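Side-chain contacts in DNA repair protein XRCC1 (Homo sapiens, PDB 3LQC), which acts as a scaffold in DNA single-strand break repair, assembling repair proteins at the break, binding poly-ADP-ribose chains and restraining excessive PARP1 activity: residues A[8-13]-A[22-27]; A[56-61]-A[114-119]; A[83-88]-A[123-128]. All blocks are in the same frame, centred on the assembly; numbering follows the deposited sequence. Where two conformers were deposited one is given.

Contact 1: residues A[8-13]-A[22-27]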
# COMPACT_ATOMS: atom_id res chain seq x y z
N HIS A 8 -8.67 8.12 -25.45
CA HIS A 8 -9.73 8.04 -26.45
C HIS A 8 -10.92 8.88 -26.01
O HIS A 8 -11.64 8.52 -25.08
CB HIS A 8 -10.16 6.59 -26.66
CG HIS A 8 -10.91 6.36 -27.93
ND1 HIS A 8 -12.21 5.89 -27.96
CD2 HIS A 8 -10.55 6.53 -29.22
CE1 HIS A 8 -12.61 5.77 -29.21
NE2 HIS A 8 -11.62 6.15 -30.00
N VAL A 9 -11.11 10.01 -26.68
CA VAL A 9 -12.19 10.94 -26.37
C VAL A 9 -13.41 10.66 -27.24
O VAL A 9 -13.29 10.49 -28.46
CB VAL A 9 -11.72 12.40 -26.56
CG1 VAL A 9 -12.77 13.38 -26.05
CG2 VAL A 9 -10.40 12.62 -25.84
N VAL A 10 -14.59 10.59 -26.63
CA VAL A 10 -15.81 10.47 -27.41
C VAL A 10 -16.93 11.35 -26.88
O VAL A 10 -16.99 11.65 -25.68
CB VAL A 10 -16.33 9.02 -27.51
CG1 VAL A 10 -15.23 8.08 -27.96
CG2 VAL A 10 -16.94 8.58 -26.19
N SER A 11 -17.83 11.73 -27.79
CA SER A 11 -19.04 12.46 -27.46
C SER A 11 -20.19 11.49 -27.19
O SER A 11 -20.41 10.56 -27.95
CB SER A 11 -19.43 13.38 -28.62
OG SER A 11 -18.32 14.18 -28.99
N CYS A 12 -20.90 11.73 -26.10
CA CYS A 12 -22.03 10.90 -25.69
C CYS A 12 -23.32 11.66 -25.94
O CYS A 12 -23.97 12.12 -25.00
CB CYS A 12 -21.95 10.58 -24.20
SG CYS A 12 -20.37 9.93 -23.69
N SER A 13 -23.68 11.80 -27.21
CA SER A 13 -24.72 12.74 -27.58
C SER A 13 -26.08 12.40 -27.00
O SER A 13 -26.51 13.03 -26.03
CB SER A 13 -24.79 12.88 -29.09
OG SER A 13 -23.59 13.49 -29.54
N GLU A 22 -20.88 1.74 -22.72
CA GLU A 22 -21.21 0.42 -23.24
C GLU A 22 -21.01 0.39 -24.74
O GLU A 22 -20.42 -0.54 -25.28
CB GLU A 22 -22.65 0.05 -22.90
CG GLU A 22 -23.13 -1.21 -23.57
CD GLU A 22 -24.47 -1.66 -23.02
OE1 GLU A 22 -24.84 -2.83 -23.25
OE2 GLU A 22 -25.14 -0.84 -22.35
N ASN A 23 -21.49 1.44 -25.41
CA ASN A 23 -21.32 1.56 -26.85
C ASN A 23 -19.88 1.82 -27.26
O ASN A 23 -19.44 1.36 -28.32
CB ASN A 23 -22.23 2.67 -27.38
CG ASN A 23 -23.65 2.21 -27.55
OD1 ASN A 23 -23.90 1.06 -27.89
ND2 ASN A 23 -24.60 3.12 -27.32
N LEU A 24 -19.15 2.56 -26.44
CA LEU A 24 -17.77 2.83 -26.76
C LEU A 24 -17.00 1.53 -26.74
O LEU A 24 -16.29 1.22 -27.68
CB LEU A 24 -17.15 3.82 -25.76
CG LEU A 24 -15.64 4.12 -25.90
CD1 LEU A 24 -15.27 4.46 -27.33
CD2 LEU A 24 -15.23 5.24 -24.98
N LEU A 25 -17.16 0.76 -25.67
CA LEU A 25 -16.32 -0.39 -25.42
C LEU A 25 -16.50 -1.50 -26.46
O LEU A 25 -15.56 -2.21 -26.79
CB LEU A 25 -16.55 -0.92 -24.01
CG LEU A 25 -16.00 -0.00 -22.91
CD1 LEU A 25 -16.46 -0.43 -21.52
CD2 LEU A 25 -14.49 0.06 -22.97
N LYS A 26 -17.71 -1.63 -27.00
CA LYS A 26 -17.96 -2.64 -28.03
C LYS A 26 -17.87 -2.03 -29.42
O LYS A 26 -18.27 -2.65 -30.40
CB LYS A 26 -19.32 -3.31 -27.81
CG LYS A 26 -20.53 -2.43 -28.08
CD LYS A 26 -21.76 -2.95 -27.33
CE LYS A 26 -23.05 -2.34 -27.84
NZ LYS A 26 -23.34 -2.74 -29.25
N ALA A 27 -17.33 -0.82 -29.51
CA ALA A 27 -17.27 -0.10 -30.78
C ALA A 27 -16.02 -0.46 -31.56
O ALA A 27 -14.92 -0.48 -31.01
CB ALA A 27 -17.35 1.40 -30.57
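The imidazole of H8 meets L24 at its edge and in its plane: the methyl CD1 of L24 stands 3.4 Å from ND1 of H8 and almost as near to CE1. ND1 is buried by this contact without a modelled partner, which would probably cost some energy unless an unmodelled water or the other ring orientation supplies one. The ring also meets the indole of W33, on helix 28-36, with the two planes inclined at about 35°. H8 and L24 run past each other in opposite directions. The leucine's CG is anti to its own backbone N (chi1 175°), which carries both methyls off the helix toward the strand, where they divide the work. CD1 serves the imidazole and also touches CG1 of V10 at 3.7 Å, while CD2 lies 3.9 Å from CG2 of V10. The valine, two residues beyond H8 on the same face of the strand, therefore offers both branches to one leucine, and no hydrogen bond or charge crosses the contact. L24 further packs on V45 and on Y30, making it a plug between strand and helix residues. Just beyond it the helix ends, and A27 becomes the N-cap residue of the next. The disulfide C12-C20 ties the end of the strand to this same helix covalently. Strand 7-12, outermost in the five-stranded mixed sheet, bonds through H8, V10 and C12 to the parallel strand 42-49; helices 17-25 and 28-36 form the connection between the two, a beta-alpha-beta crossover whose first helix is pinned here to the strand it follows.

Contact 2: residues A[56-61]-A[114-119]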
# COMPACT_ATOMS: atom_id res chain seq x y z
N HIS A 56 -23.77 8.95 -8.54
CA HIS A 56 -24.05 8.38 -7.23
C HIS A 56 -23.00 7.33 -6.86
O HIS A 56 -22.37 7.40 -5.80
CB HIS A 56 -25.46 7.77 -7.24
CG HIS A 56 -25.79 7.01 -5.99
ND1 HIS A 56 -25.77 5.63 -5.93
CD2 HIS A 56 -26.16 7.44 -4.76
CE1 HIS A 56 -26.11 5.25 -4.71
NE2 HIS A 56 -26.35 6.32 -3.98
N SER A 57 -22.84 6.36 -7.75
CA SER A 57 -21.93 5.24 -7.53
C SER A 57 -21.43 4.72 -8.87
O SER A 57 -21.97 5.08 -9.92
CB SER A 57 -22.64 4.14 -6.76
OG SER A 57 -23.81 3.71 -7.44
N VAL A 58 -20.42 3.86 -8.83
CA VAL A 58 -19.76 3.37 -10.05
C VAL A 58 -19.46 1.88 -9.98
O VAL A 58 -18.85 1.41 -9.03
CB VAL A 58 -18.43 4.12 -10.28
CG1 VAL A 58 -17.80 3.65 -11.59
CG2 VAL A 58 -18.66 5.62 -10.31
N ASP A 59 -19.91 1.14 -10.99
CA ASP A 59 -19.59 -0.29 -11.10
C ASP A 59 -18.61 -0.49 -12.25
O ASP A 59 -18.82 0.03 -13.35
CB ASP A 59 -20.85 -1.12 -11.36
CG ASP A 59 -21.92 -0.93 -10.30
OD1 ASP A 59 -21.58 -0.52 -9.15
OD2 ASP A 59 -23.10 -1.19 -10.61
N ILE A 60 -17.55 -1.24 -12.00
CA ILE A 60 -16.48 -1.41 -12.97
C ILE A 60 -16.19 -2.89 -13.19
O ILE A 60 -15.96 -3.63 -12.24
CB ILE A 60 -15.20 -0.70 -12.52
CG1 ILE A 60 -15.44 0.81 -12.47
CG2 ILE A 60 -14.04 -1.04 -13.44
CD1 ILE A 60 -14.26 1.59 -12.00
N GLY A 61 -16.20 -3.30 -14.46
CA GLY A 61 -15.86 -4.66 -14.82
C GLY A 61 -14.54 -4.67 -15.55
O GLY A 61 -14.43 -4.15 -16.66
N ASP A 114 -20.07 5.53 -0.69
CA ASP A 114 -19.13 5.39 0.40
C ASP A 114 -17.69 5.35 -0.09
O ASP A 114 -16.78 5.84 0.58
CB ASP A 114 -19.45 4.11 1.16
CG ASP A 114 -18.55 3.91 2.33
OD1 ASP A 114 -18.22 4.92 3.00
OD2 ASP A 114 -18.16 2.75 2.59
N LYS A 115 -17.50 4.77 -1.27
CA LYS A 115 -16.15 4.49 -1.76
C LYS A 115 -15.67 5.50 -2.80
O LYS A 115 -14.55 5.39 -3.30
CB LYS A 115 -16.07 3.06 -2.31
CG LYS A 115 -16.60 2.02 -1.33
CD LYS A 115 -15.72 0.78 -1.30
CE LYS A 115 -15.77 0.01 -2.61
NZ LYS A 115 -14.59 -0.90 -2.76
N LEU A 116 -16.51 6.49 -3.10
CA LEU A 116 -16.14 7.57 -4.00
C LEU A 116 -15.67 8.77 -3.19
O LEU A 116 -15.94 8.85 -2.00
CB LEU A 116 -17.32 7.98 -4.87
CG LEU A 116 -17.86 6.89 -5.79
CD1 LEU A 116 -19.01 7.43 -6.63
CD2 LEU A 116 -16.75 6.37 -6.67
N VAL A 117 -14.94 9.68 -3.83
CA VAL A 117 -14.52 10.92 -3.17
C VAL A 117 -15.74 11.81 -3.03
O VAL A 117 -16.32 12.24 -4.03
CB VAL A 117 -13.46 11.66 -3.99
CG1 VAL A 117 -12.98 12.90 -3.23
CG2 VAL A 117 -12.29 10.74 -4.31
N ARG A 118 -16.15 12.08 -1.79
CA ARG A 118 -17.42 12.77 -1.54
C ARG A 118 -17.52 14.14 -2.21
O ARG A 118 -18.47 14.41 -2.93
CB ARG A 118 -17.69 12.87 -0.03
N ALA A 119 -16.54 15.01 -1.97
CA ALA A 119 -16.54 16.34 -2.55
C ALA A 119 -16.82 16.30 -4.06
O ALA A 119 -17.51 17.16 -4.60
CB ALA A 119 -15.23 17.05 -2.28
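L116 and V58 meet at about a right angle, the leucine rising from a loop and the valine standing on strand 57-63. L116 has CG beside its backbone N (chi1 -62°), and an extended chi2 of -178° makes CD1 the far tip of the side chain. That methyl does most of the touching. It lies 3.5 Å from O of H56 and 3.8 Å from CA of S57, so it rests largely on backbone, and it reaches CG2 of V58 at 4.1 Å. The other methyl, CD2, is about equally far from the same CG2; the valine branch thus faces the leucine's fork, a looser fit than that of CD1 on the backbone of H56 and S57. Here the strand carries a classic beta bulge, with H56 and S57 both opposite H150 of strand 143-150. ND1 of H56 and OG of S57, the two bulge residues, share a hydrogen bond of 3.1 Å. The strand is the central one of an antiparallel three-stranded sheet, and V58 also packs on V147 and F149 within it. L116 additionally touches F111 of strand 108-111 and L88 of strand 85-92, which belongs to the five-stranded sheet, and so lies where the two sheets approach in the beta sandwich of the XRCC1 N-terminal domain. Directly after it, V117 takes the N-cap position of helix 118-121.

Contact 3: residues A[83-88]-A[123-128]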
# COMPACT_ATOMS: atom_id res chain seq x y z
N ASP A 83 -7.21 19.97 -14.27
CA ASP A 83 -8.50 20.43 -13.77
C ASP A 83 -9.46 19.27 -13.50
O ASP A 83 -10.56 19.47 -13.01
CB ASP A 83 -9.14 21.43 -14.74
CG ASP A 83 -8.28 22.66 -14.98
OD1 ASP A 83 -7.85 23.29 -13.98
OD2 ASP A 83 -8.03 23.01 -16.16
N TYR A 84 -9.05 18.05 -13.84
CA TYR A 84 -9.89 16.90 -13.50
C TYR A 84 -9.82 16.61 -12.02
O TYR A 84 -8.77 16.70 -11.39
CB TYR A 84 -9.53 15.66 -14.32
CG TYR A 84 -10.17 15.66 -15.69
CD1 TYR A 84 -9.62 16.41 -16.72
CD2 TYR A 84 -11.33 14.94 -15.94
CE1 TYR A 84 -10.20 16.43 -17.96
CE2 TYR A 84 -11.92 14.95 -17.19
CZ TYR A 84 -11.35 15.70 -18.20
OH TYR A 84 -11.92 15.73 -19.45
N GLU A 85 -10.97 16.27 -11.46
CA GLU A 85 -11.09 15.97 -10.06
C GLU A 85 -11.26 14.46 -9.97
O GLU A 85 -11.94 13.87 -10.81
CB GLU A 85 -12.32 16.68 -9.50
CG GLU A 85 -12.12 17.28 -8.13
CD GLU A 85 -10.83 18.07 -8.01
OE1 GLU A 85 -10.69 19.09 -8.71
OE2 GLU A 85 -9.97 17.66 -7.21
N VAL A 86 -10.63 13.82 -8.99
CA VAL A 86 -10.81 12.37 -8.83
C VAL A 86 -12.19 12.05 -8.28
O VAL A 86 -12.63 12.59 -7.26
CB VAL A 86 -9.74 11.73 -7.92
CG1 VAL A 86 -10.01 10.26 -7.74
CG2 VAL A 86 -8.36 11.92 -8.50
N LEU A 87 -12.89 11.15 -8.96
CA LEU A 87 -14.14 10.64 -8.46
C LEU A 87 -13.89 9.30 -7.77
O LEU A 87 -14.17 9.14 -6.58
CB LEU A 87 -15.14 10.46 -9.61
CG LEU A 87 -16.50 10.02 -9.11
CD1 LEU A 87 -17.08 11.15 -8.28
CD2 LEU A 87 -17.40 9.65 -10.26
N LEU A 88 -13.35 8.34 -8.51
CA LEU A 88 -12.93 7.08 -7.91
C LEU A 88 -11.42 6.99 -7.95
O LEU A 88 -10.81 6.94 -9.02
CB LEU A 88 -13.55 5.87 -8.62
CG LEU A 88 -12.97 4.53 -8.14
CD1 LEU A 88 -13.28 4.31 -6.68
CD2 LEU A 88 -13.48 3.37 -8.96
N LYS A 123 -20.77 16.85 -6.77
CA LYS A 123 -20.93 17.80 -7.86
C LYS A 123 -21.44 17.16 -9.14
O LYS A 123 -21.69 15.96 -9.19
CB LYS A 123 -19.61 18.52 -8.13
CG LYS A 123 -19.15 19.37 -6.97
CD LYS A 123 -18.00 20.28 -7.41
CE LYS A 123 -17.67 21.31 -6.36
NZ LYS A 123 -17.04 22.51 -6.97
N ARG A 124 -21.64 17.98 -10.17
CA ARG A 124 -22.08 17.48 -11.47
C ARG A 124 -20.98 17.72 -12.49
O ARG A 124 -20.19 18.66 -12.36
CB ARG A 124 -23.37 18.16 -11.91
CG ARG A 124 -24.49 18.02 -10.90
CD ARG A 124 -25.74 18.77 -11.33
NE ARG A 124 -26.84 18.48 -10.41
CZ ARG A 124 -27.69 17.47 -10.57
NH1 ARG A 124 -27.58 16.66 -11.61
NH2 ARG A 124 -28.66 17.28 -9.69
N TRP A 125 -20.92 16.85 -13.49
CA TRP A 125 -19.78 16.82 -14.38
C TRP A 125 -20.22 16.45 -15.78
O TRP A 125 -21.17 15.69 -15.94
CB TRP A 125 -18.79 15.77 -13.87
CG TRP A 125 -18.44 15.93 -12.42
CD1 TRP A 125 -18.99 15.25 -11.37
CD2 TRP A 125 -17.49 16.84 -11.87
NE1 TRP A 125 -18.41 15.67 -10.19
CE2 TRP A 125 -17.50 16.64 -10.47
CE3 TRP A 125 -16.62 17.79 -12.41
CZ2 TRP A 125 -16.67 17.37 -9.62
CZ3 TRP A 125 -15.81 18.51 -11.56
CH2 TRP A 125 -15.83 18.30 -10.18
N ASP A 126 -19.55 16.98 -16.79
CA ASP A 126 -19.83 16.57 -18.16
C ASP A 126 -18.60 15.98 -18.83
O ASP A 126 -18.60 15.73 -20.04
CB ASP A 126 -20.43 17.70 -18.99
CG ASP A 126 -19.48 18.86 -19.18
OD1 ASP A 126 -18.39 18.87 -18.58
OD2 ASP A 126 -19.83 19.77 -19.95
N ARG A 127 -17.56 15.76 -18.04
CA ARG A 127 -16.40 14.99 -18.49
C ARG A 127 -16.11 13.84 -17.53
O ARG A 127 -15.94 14.04 -16.32
CB ARG A 127 -15.17 15.89 -18.62
CG ARG A 127 -15.34 17.00 -19.64
CD ARG A 127 -15.45 16.45 -21.05
NE ARG A 127 -15.59 17.53 -22.03
CZ ARG A 127 -16.76 17.97 -22.49
NH1 ARG A 127 -17.89 17.43 -22.07
NH2 ARG A 127 -16.79 18.96 -23.38
N VAL A 128 -16.07 12.63 -18.07
CA VAL A 128 -15.72 11.45 -17.29
C VAL A 128 -14.50 10.77 -17.92
O VAL A 128 -14.54 10.30 -19.06
CB VAL A 128 -16.89 10.46 -17.19
CG1 VAL A 128 -16.60 9.43 -16.11
CG2 VAL A 128 -18.19 11.19 -16.86
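Chi1 of -82° in Y84 and -62° in R127 sets each CG beside its backbone N, and the phenol end of the tyrosine comes to rest across the start of the arginine chain. OH of Y84 lies 3.4 Å from CB of R127 and CE2 of Y84 3.7 Å from that CB. A bend at chi2 of R127 (-67°) turns the guanidinium elsewhere: its NH1 donates to O of D126 at 2.7 Å, from above the carbonyl plane. Beside this pair, CB of E85 sits 3.9 Å from CH2 of W125, while the carboxylate of E85 turns off from the indole, whose NE1 bonds to O of A120. Strands 85-92 and 125-133 are not neighbours; strand 67-73 lies between them in the mixed sheet, and its V72 pairs with E85 through the backbone and packs against W125. D126 and R127 form a classic bulge opposite G73. The ring of Y84 has a cation-pi partner in K129. Apart from the phenol oxygen, which lies against the aliphatic carbons of R127, the touching atoms are carbons. With no hydrogen bond or salt bridge across, the hold is probably mostly van der Waals.

How the contacts relate
Contacts 2 and 3 are the close pair, with centres 11 Å apart. Their segments alternate along the chain and touch directly: N of V117 probably bonds to O of L87 (2.9 Å), tying the loop before helix 118-121 to the five-stranded sheet, and CD1 of I60 packs on CD2 of L88 at 3.6 Å, joining the two sheets. Contact 1 stands off, its centre 20 Å from contact 2 and 17 Å from contact 3, but it shares the five-stranded sheet with the latter. Contacts 1 and 3 each have a link to the carbonate pocket, through S44, backbone partner of H8, and K129. The bound sodium ion lies about 7 Å from the side chain of W125.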